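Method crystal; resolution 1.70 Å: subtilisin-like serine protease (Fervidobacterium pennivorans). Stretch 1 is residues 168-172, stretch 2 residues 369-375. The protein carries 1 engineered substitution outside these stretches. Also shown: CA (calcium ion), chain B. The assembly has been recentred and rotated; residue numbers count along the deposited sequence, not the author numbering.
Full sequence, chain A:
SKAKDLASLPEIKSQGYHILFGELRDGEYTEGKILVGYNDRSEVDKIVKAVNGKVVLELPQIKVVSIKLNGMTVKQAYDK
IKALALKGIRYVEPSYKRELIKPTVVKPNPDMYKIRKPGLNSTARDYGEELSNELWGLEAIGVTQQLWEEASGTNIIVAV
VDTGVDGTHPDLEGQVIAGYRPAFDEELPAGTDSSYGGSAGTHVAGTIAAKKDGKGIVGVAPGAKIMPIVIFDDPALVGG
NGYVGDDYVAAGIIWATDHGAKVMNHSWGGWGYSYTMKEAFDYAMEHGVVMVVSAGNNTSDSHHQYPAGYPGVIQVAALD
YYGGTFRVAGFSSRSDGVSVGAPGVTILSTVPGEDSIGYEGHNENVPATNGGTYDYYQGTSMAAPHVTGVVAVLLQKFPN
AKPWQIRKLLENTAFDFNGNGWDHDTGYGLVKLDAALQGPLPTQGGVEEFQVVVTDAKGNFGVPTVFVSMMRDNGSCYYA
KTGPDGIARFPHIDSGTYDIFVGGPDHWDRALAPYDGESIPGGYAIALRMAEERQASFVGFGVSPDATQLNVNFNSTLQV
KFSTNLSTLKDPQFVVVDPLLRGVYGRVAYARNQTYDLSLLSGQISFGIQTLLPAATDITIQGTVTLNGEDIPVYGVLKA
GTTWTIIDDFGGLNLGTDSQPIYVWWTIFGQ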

# COMPACT_ATOMS: atom_id res chain seq x y z
N THR A 168 22.57 8.85 21.16
CA THR A 168 23.61 9.39 22.03
C THR A 168 23.46 10.90 22.20
O THR A 168 24.21 11.53 22.94
N HIS A 169 22.47 11.48 21.53
CA HIS A 169 22.21 12.91 21.66
C HIS A 169 21.84 13.15 23.13
O HIS A 169 21.03 12.41 23.70
N PRO A 170 22.40 14.19 23.75
CA PRO A 170 22.08 14.46 25.15
C PRO A 170 20.59 14.71 25.41
O PRO A 170 20.07 14.27 26.43
N ASP A 171 19.91 15.38 24.48
CA ASP A 171 18.47 15.66 24.63
C ASP A 171 17.61 14.40 24.44
O ASP A 171 16.38 14.46 24.56
N LEU A 172 18.23 13.27 24.12
CA LEU A 172 17.47 12.03 23.94
C LEU A 172 17.88 10.99 24.97
O LEU A 172 17.46 9.84 24.89
N THR A 369 23.14 24.46 25.78
CA THR A 369 24.26 24.37 26.70
C THR A 369 24.54 22.93 27.12
O THR A 369 25.19 22.69 28.14
N ASN A 370 24.06 21.98 26.33
CA ASN A 370 24.25 20.57 26.65
C ASN A 370 25.21 19.87 25.70
O ASN A 370 25.36 18.65 25.76
N GLY A 371 25.87 20.65 24.85
CA GLY A 371 26.80 20.09 23.89
C GLY A 371 26.12 19.40 22.72
O GLY A 371 26.79 18.80 21.88
N GLY A 372 24.80 19.48 22.66
CA GLY A 372 24.08 18.83 21.57
C GLY A 372 23.98 19.65 20.29
O GLY A 372 24.16 20.87 20.29
N THR A 373 23.67 18.96 19.19
CA THR A 373 23.53 19.59 17.87
C THR A 373 22.06 19.68 17.48
O THR A 373 21.30 18.74 17.68
N TYR A 374 21.68 20.82 16.90
CA TYR A 374 20.29 21.05 16.51
C TYR A 374 20.23 21.72 15.16
O TYR A 374 21.21 22.29 14.70
N ASP A 375 19.06 21.66 14.53
CA ASP A 375 18.88 22.35 13.25
C ASP A 375 17.41 22.60 13.04
O ASP A 375 16.54 21.95 13.64

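A single carboxylate ties this small contact to a metal: Asp 171 binds the calcium ion through OD1 (OD1 to CA, 2.3 Å) while its other oxygen, OD2, accepts a short hydrogen bond from Tyr 374 OH across the stretches at 2.6 Å. Five further atoms from elsewhere in the structure also bind the ion. The CA-to-CB bond of Asp 171 points toward the second stretch; its chi1 of -127° lies between the usual wells, and chi2 is -17°. OD2 lies at the edge of the Tyr 374 ring, near its plane, and is also hydrogen-bonded elsewhere in the structure.

The tyrosine hydroxyl is a junction. It donates to Asp 171 OD2 and accepts from its own stretch, where Asn 370 ND2 reaches Tyr 374 OH at 3.0 Å with a nearly straight N-H...O angle of 176°. The CA-to-CB bond of Tyr 374 (chi1 m, chi2 79°) points sideways to the first stretch, yet the end of the side chain comes nearer and carries the hydroxyl into the contact.

His 169 behaves similarly: its CA-to-CB bond is sideways, but chi1 t and chi2 -65° bring the ring closer to the second stretch. Both ring nitrogens are used. His 169 NE2 donates to the backbone oxygen of Thr 373 (NE2 to O, 2.8 Å, 164°), and His 169 ND1 accepts from the backbone N of Asp 171 at 3.0 Å, which links the ring to the 3-10 segment that follows it. The proton is therefore on NE2, with ND1 serving as acceptor. Thr 373 O and Tyr 374 OH both lie near the plane of the imidazole, at its edge; CE1 of His 169 is 3.4 Å from Tyr 374 OH. The two rings form an edge-to-face pair, the histidine edge directed at the tyrosine face, with centroids 5.1 Å apart and planes at 79°.

Pro 170 adds a hydrocarbon surface to the contact. Its CA-to-CB bond points toward the second stretch. The Pro 170 ring is C-gamma endo, and Pro 170 CG lies 3.5 Å from Asn 370 O and 3.7 Å from Gly 372 CA. Asn 370 points back toward the first stretch with chi1 p and chi2 4°; its CG is 4.0 Å from Pro 170 CG. The amide serves its own stretch at both ends: besides the ND2 bond to tyrosine, Asn 370 OD1 accepts from Gly 372 N at 2.9 Å.

Gly 372 leaves room for the close approach. An ideal CB on Gly 372 would point toward the first stretch, 2.6 Å from His 169 CE1, a clash, and a tight 3.1 Å from Pro 170 CG. Gly 371 has a positive phi of 76°, which by itself favours glycine. Thr 373 (chi1 p) points sideways, its OG1 hydrogen-bonded elsewhere in the structure, and contributes its backbone oxygen. Thr 168, Leu 172, Thr 369 and Asp 375 remain out of reach, so the 268 Å² buried in total comes from the residues between them.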

# COMPACT_ATOMS: atom_id res chain seq x y z
CB THR A 168 25.04 9.06 21.50
OG1 THR A 168 25.32 9.83 20.33
CG2 THR A 168 25.16 7.58 21.18
CB HIS A 169 21.04 13.33 20.76
CG HIS A 169 20.95 14.81 20.54
ND1 HIS A 169 20.68 15.70 21.55
CD2 HIS A 169 21.18 15.55 19.43
CE1 HIS A 169 20.74 16.94 21.08
NE2 HIS A 169 21.04 16.87 19.79
CB PRO A 170 22.97 15.65 25.50
CG PRO A 170 23.20 16.33 24.18
CD PRO A 170 23.36 15.17 23.22
CB ASP A 171 18.03 16.72 23.61
CG ASP A 171 17.30 17.89 24.25
OD1 ASP A 171 16.84 17.79 25.40
OD2 ASP A 171 17.17 18.94 23.57
CB LEU A 172 17.66 11.46 22.53
CG LEU A 172 17.11 12.33 21.39
CD1 LEU A 172 17.41 11.66 20.04
CD2 LEU A 172 15.60 12.51 21.56
CB THR A 369 24.03 25.23 27.97
OG1 THR A 369 22.89 24.74 28.68
CG2 THR A 369 23.79 26.68 27.59
CB ASN A 370 22.90 19.85 26.64
CG ASN A 370 22.17 20.00 25.33
OD1 ASN A 370 22.69 20.59 24.38
ND2 ASN A 370 20.95 19.48 25.27
CB THR A 373 24.28 18.78 16.81
OG1 THR A 373 23.99 17.38 16.99
CG2 THR A 373 25.79 19.00 16.96
CB TYR A 374 19.61 21.99 17.51
CG TYR A 374 19.57 21.45 18.91
CD1 TYR A 374 20.69 21.51 19.74
CD2 TYR A 374 18.42 20.83 19.39
CE1 TYR A 374 20.67 20.94 21.01
CE2 TYR A 374 18.38 20.26 20.64
CZ TYR A 374 19.51 20.31 21.45
OH TYR A 374 19.47 19.71 22.68
CB ASP A 375 19.44 21.55 12.06
CG ASP A 375 20.00 22.46 10.96
OD1 ASP A 375 19.67 23.67 10.99
OD2 ASP A 375 20.76 21.96 10.09
CA CA B . 15.51 19.09 26.82